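Local coordinates for carboxynorspermidine decarboxylase (Campylobacter jejuni subsp. jejuni 81116, PDB 3N29), which probably uses pyridoxal 5'-phosphate to decarboxylate carboxynorspermidine, yielding the polyamine norspermidine, at residues A[304-309]-A[314-319]; A[342-347]-A[370-375]. All coordinates share one frame; numbering follows the deposited sequence.

Interaction 1: residues A[304-309]-A[314-319]. With NSD (N-(3-aminopropyl)propane-1,3-diamine), chain D.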
# COMPACT_ATOMS: atom_id res chain seq x y z
N ALA A 304 -4.93 4.31 -1.54
CA ALA A 304 -4.03 4.78 -0.48
C ALA A 304 -4.60 4.53 0.90
O ALA A 304 -3.81 4.32 1.87
CB ALA A 304 -3.74 6.27 -0.70
N HIS A 305 -5.94 4.55 1.04
CA HIS A 305 -6.62 4.55 2.37
C HIS A 305 -7.44 3.31 2.69
O HIS A 305 -7.70 3.03 3.86
CB HIS A 305 -7.50 5.83 2.50
CG HIS A 305 -6.76 7.13 2.32
ND1 HIS A 305 -7.39 8.29 1.99
CD2 HIS A 305 -5.44 7.42 2.33
CE1 HIS A 305 -6.51 9.27 1.83
NE2 HIS A 305 -5.31 8.76 2.05
N MET A 306 -7.86 2.52 1.65
CA MET A 306 -8.52 1.26 1.87
C MET A 306 -7.85 0.25 0.93
O MET A 306 -8.53 -0.33 0.09
CB MET A 306 -10.07 1.33 1.61
CG MET A 306 -10.91 2.31 2.59
SD MET A 306 -12.66 2.49 2.13
CE MET A 306 -12.60 3.79 0.92
N PRO A 307 -6.55 0.09 1.01
CA PRO A 307 -5.79 -0.71 0.05
C PRO A 307 -6.33 -2.12 -0.17
O PRO A 307 -6.28 -2.58 -1.26
CB PRO A 307 -4.41 -0.74 0.65
CG PRO A 307 -4.50 -0.17 1.93
CD PRO A 307 -5.72 0.53 2.12
N ASP A 308 -6.82 -2.77 0.85
CA ASP A 308 -7.35 -4.10 0.68
C ASP A 308 -8.55 -4.17 -0.26
O ASP A 308 -8.77 -5.18 -0.84
CB ASP A 308 -7.62 -4.81 1.99
CG ASP A 308 -6.34 -5.22 2.72
OD1 ASP A 308 -5.24 -5.22 2.15
OD2 ASP A 308 -6.44 -5.52 3.88
N THR A 309 -9.29 -3.08 -0.43
CA THR A 309 -10.37 -3.08 -1.37
C THR A 309 -9.85 -3.34 -2.80
O THR A 309 -10.53 -3.94 -3.57
CB THR A 309 -11.22 -1.80 -1.30
OG1 THR A 309 -10.44 -0.67 -1.63
CG2 THR A 309 -11.82 -1.66 0.08
N TYR A 314 -12.32 -6.18 -2.75
CA TYR A 314 -13.66 -6.33 -2.17
C TYR A 314 -14.25 -4.94 -2.18
O TYR A 314 -13.54 -3.96 -2.42
CB TYR A 314 -13.63 -6.99 -0.76
CG TYR A 314 -13.31 -5.99 0.38
CD1 TYR A 314 -14.33 -5.36 1.06
CD2 TYR A 314 -11.98 -5.70 0.76
CE1 TYR A 314 -14.09 -4.47 2.17
CE2 TYR A 314 -11.71 -4.77 1.82
CZ TYR A 314 -12.81 -4.15 2.50
OH TYR A 314 -12.63 -3.22 3.52
N THR A 315 -15.53 -4.84 -1.88
CA THR A 315 -16.20 -3.55 -1.93
C THR A 315 -16.67 -3.18 -0.55
O THR A 315 -17.39 -3.93 0.07
CB THR A 315 -17.41 -3.58 -2.96
OG1 THR A 315 -16.93 -4.00 -4.24
CG2 THR A 315 -18.15 -2.26 -3.04
N SER A 316 -16.30 -1.98 -0.08
CA SER A 316 -16.78 -1.52 1.21
C SER A 316 -18.25 -1.20 1.20
O SER A 316 -18.77 -0.63 0.24
CB SER A 316 -15.99 -0.30 1.65
OG SER A 316 -16.36 0.13 2.97
N GLU A 317 -18.90 -1.49 2.33
CA GLU A 317 -20.23 -1.01 2.55
C GLU A 317 -20.11 0.46 2.93
O GLU A 317 -19.03 0.95 3.41
CB GLU A 317 -20.94 -1.81 3.66
CG GLU A 317 -21.14 -3.31 3.36
CD GLU A 317 -22.26 -3.64 2.36
OE1 GLU A 317 -23.05 -2.70 1.95
OE2 GLU A 317 -22.36 -4.87 2.00
N VAL A 318 -21.18 1.20 2.64
CA VAL A 318 -21.29 2.61 2.96
C VAL A 318 -22.56 2.85 3.75
O VAL A 318 -23.64 2.26 3.41
CB VAL A 318 -21.29 3.46 1.67
CG1 VAL A 318 -21.75 4.91 1.92
CG2 VAL A 318 -19.89 3.39 1.02
N LEU A 319 -22.43 3.62 4.82
CA LEU A 319 -23.58 3.90 5.70
C LEU A 319 -24.72 4.55 4.89
O LEU A 319 -24.46 5.46 4.11
CB LEU A 319 -23.17 4.81 6.80
CG LEU A 319 -24.22 5.26 7.82
CD1 LEU A 319 -24.69 4.12 8.78
CD2 LEU A 319 -23.64 6.46 8.62
C1 NSD D . -6.55 -11.16 8.16
N1 NSD D . -7.86 -11.53 8.60
C2 NSD D . -5.99 -12.09 7.14
N2 NSD D . -3.93 -11.13 6.40
C3 NSD D . -4.50 -12.05 7.06
N3 NSD D . -4.64 -7.12 4.76
C4 NSD D . -4.50 -10.20 5.75
C5 NSD D . -3.58 -9.22 5.08
C6 NSD D . -4.31 -8.35 4.10
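A threonine methyl rests on the face of the Tyr314 ring while the same two residues share a backbone hydrogen bond. Thr309 CG2 lies 3.9 Å from the centroid of the Tyr314 ring and 26° off its normal, a CH-pi contact displaced toward the rim, with CE2 and CZ the ring atoms closest to it. Tyr314 N donates to Thr309 O at 3.0 Å, and the donor stands 29° from the carbonyl plane. Tyr314 CG sits between the backbone N and the carbonyl carbon (chi1 82°), a rotation that folds the ring back over Thr309. The carbonyl of Asp308 approaches the same ring obliquely, its O 3.6 Å from Tyr314 CD2.

The bond of Thr309 OG1 to Met306 O, 2.6 Å long and in the carbonyl plane, fixes the side-chain rotation that puts CG2 over the ring. Thr309 N reaches that oxygen too, so Met306 O accepts from two donors of Thr309. Farther along, Met306 SD meets Ser316 CB at 4.4 Å, a looser apolar touch.

Asp308 turns its carboxylate away from the loop and into the ligand pocket. The terminal amine N3 of norspermidine donates to Asp308 OD2 at 2.6 Å, while Asp308 OD1 forms a salt bridge with Lys382; Glu272 OE1 is also hydrogen-bonded to the ligand. Helix 307-311 thus has its following loop packed against it and presents an acid to the polyamine. With one oxygen bonded to the amine and the other paired with Lys382, the carboxylate is held from both oxygens, consistent with recognition of a cationic amine.

Interaction 2: residues A[342-347]-A[370-375]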
# COMPACT_ATOMS: atom_id res chain seq x y z
N TYR A 342 -24.82 6.54 -7.50
CA TYR A 342 -23.56 7.25 -7.75
C TYR A 342 -22.34 6.29 -7.78
O TYR A 342 -22.26 5.33 -6.96
CB TYR A 342 -23.35 8.23 -6.61
CG TYR A 342 -24.29 9.41 -6.55
CD1 TYR A 342 -23.94 10.62 -7.11
CD2 TYR A 342 -25.48 9.32 -5.86
CE1 TYR A 342 -24.79 11.73 -7.06
CE2 TYR A 342 -26.34 10.39 -5.78
CZ TYR A 342 -25.99 11.59 -6.41
OH TYR A 342 -26.84 12.61 -6.28
N LEU A 343 -21.40 6.56 -8.67
CA LEU A 343 -20.03 6.04 -8.57
C LEU A 343 -19.31 6.88 -7.49
O LEU A 343 -19.30 8.11 -7.55
CB LEU A 343 -19.29 6.12 -9.90
CG LEU A 343 -19.64 5.06 -10.94
CD1 LEU A 343 -18.87 5.37 -12.31
CD2 LEU A 343 -19.27 3.69 -10.36
N LEU A 344 -18.78 6.23 -6.47
CA LEU A 344 -17.95 6.91 -5.46
C LEU A 344 -16.50 6.66 -5.82
O LEU A 344 -16.13 5.50 -6.13
CB LEU A 344 -18.19 6.31 -4.09
CG LEU A 344 -19.60 6.48 -3.53
CD1 LEU A 344 -19.63 5.94 -2.07
CD2 LEU A 344 -20.18 7.90 -3.59
N THR A 345 -15.72 7.74 -5.90
CA THR A 345 -14.41 7.67 -6.42
C THR A 345 -13.46 8.49 -5.57
O THR A 345 -13.91 9.34 -4.81
CB THR A 345 -14.40 8.19 -7.85
OG1 THR A 345 -14.70 9.58 -7.94
CG2 THR A 345 -15.47 7.41 -8.77
N GLY A 346 -12.17 8.32 -5.80
CA GLY A 346 -11.13 8.91 -4.96
C GLY A 346 -10.43 10.10 -5.56
O GLY A 346 -10.63 10.46 -6.68
N ASN A 347 -9.49 10.61 -4.78
CA ASN A 347 -8.75 11.85 -5.06
C ASN A 347 -7.30 11.66 -5.57
O ASN A 347 -6.59 12.67 -5.79
CB ASN A 347 -8.78 12.84 -3.90
CG ASN A 347 -8.15 12.33 -2.65
OD1 ASN A 347 -7.83 11.11 -2.53
ND2 ASN A 347 -8.00 13.22 -1.67
N ILE A 370 -19.51 10.87 3.44
CA ILE A 370 -19.63 9.44 3.05
C ILE A 370 -18.88 8.60 4.08
O ILE A 370 -17.68 8.88 4.42
CB ILE A 370 -19.04 9.18 1.72
CG1 ILE A 370 -19.65 10.13 0.66
CG2 ILE A 370 -19.06 7.70 1.39
CD1 ILE A 370 -21.13 9.69 0.30
N VAL A 371 -19.58 7.65 4.68
CA VAL A 371 -19.05 6.86 5.78
C VAL A 371 -18.82 5.42 5.28
O VAL A 371 -19.77 4.65 5.01
CB VAL A 371 -20.01 6.90 7.00
CG1 VAL A 371 -19.49 6.04 8.19
CG2 VAL A 371 -20.25 8.36 7.40
N PHE A 372 -17.56 5.08 5.07
CA PHE A 372 -17.15 3.72 4.69
C PHE A 372 -17.08 2.86 5.97
O PHE A 372 -16.29 3.12 6.92
CB PHE A 372 -15.81 3.73 3.94
CG PHE A 372 -15.88 4.38 2.59
CD1 PHE A 372 -16.45 3.71 1.54
CD2 PHE A 372 -15.46 5.65 2.41
CE1 PHE A 372 -16.54 4.36 0.25
CE2 PHE A 372 -15.58 6.33 1.19
CZ PHE A 372 -16.11 5.66 0.11
N LEU A 373 -17.87 1.80 5.95
CA LEU A 373 -18.09 0.98 7.17
C LEU A 373 -16.93 0.00 7.41
O LEU A 373 -16.43 -0.62 6.44
CB LEU A 373 -19.43 0.20 7.05
CG LEU A 373 -20.67 1.11 6.99
CD1 LEU A 373 -21.96 0.21 6.84
CD2 LEU A 373 -20.80 1.99 8.25
N ASP A 374 -16.55 -0.17 8.68
CA ASP A 374 -15.62 -1.23 9.10
C ASP A 374 -14.27 -1.09 8.49
O ASP A 374 -13.79 -1.97 7.74
CB ASP A 374 -16.20 -2.62 8.81
CG ASP A 374 -15.39 -3.73 9.45
OD1 ASP A 374 -14.72 -3.45 10.50
OD2 ASP A 374 -15.48 -4.90 8.94
N GLN A 375 -13.64 0.03 8.79
CA GLN A 375 -12.39 0.40 8.21
C GLN A 375 -11.24 0.66 9.20
O GLN A 375 -10.33 1.44 8.89
CB GLN A 375 -12.58 1.59 7.27
CG GLN A 375 -13.49 1.31 6.04
CD GLN A 375 -12.97 0.30 5.13
OE1 GLN A 375 -13.72 -0.48 4.51
NE2 GLN A 375 -11.69 0.18 5.10
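Leu344 CD1 makes the closest approaches of segment 342-347 to segment 370-375. It lies 3.9 Å from Ile370 CG2 and 4.1 Å from Phe372 CZ, both ordinary van der Waals separations. The leucine and isoleucine side chains meet at a slant, whereas those of Leu344 and Phe372 run past one another in opposite directions. Toward the phenyl ring the leucine methyl comes in obliquely. Ile370 CG2, by contrast, is 3.7 Å above the Phe372 ring plane, displaced toward the rim, so the two residues on the same strand form one apolar surface for the leucine.

Torsions account for the meeting of the methyls: Ile370 CG2 extends opposite its backbone N, with CG1 beside that nitrogen (chi1 -55°). The backbones stay well apart, Leu344 CA to Ile370 CA being 9.0 Å, and no hydrogen bond joins the segments.

In the next shell, Leu344 is paired through its backbone with Met355 and Gly356 of strand 354-360, and its side chain also packs on Tyr358. Leu298 and Met355 touch Phe372, while Val285 touches Ile370. Just past the end of strand 340-345, Gly346 O accepts a hydrogen bond from Arg180 of the second subunit. The contact therefore joins two strands of the mixed sheet that are not direct neighbours, across the buried interior of the C-terminal sheet domain, and its cohesion is wholly apolar, resting on dispersion and the exclusion of water.

Both contacts are largely buried, with centres about 7 Å apart, but their chemistry differs. Interaction 1 lies at the edge of the ligand pocket and combines a backbone hydrogen bond and a CH-pi contact between residues close in sequence, while Asp308 takes its charged partners from Lys382 and the ligand; interaction 2 is purely apolar core packing between strands. Segment 314-319 of interaction 1 borders segment 370-375 of interaction 2: Leu319 N lies 2.9 Å from Val371 O, and Glu317 O the same distance from Leu373 N, both probable backbone hydrogen bonds. Phe372 also touches Met306, Ser316 and Val318, so the core continues directly to the loop that follows the helix carrying Asp308.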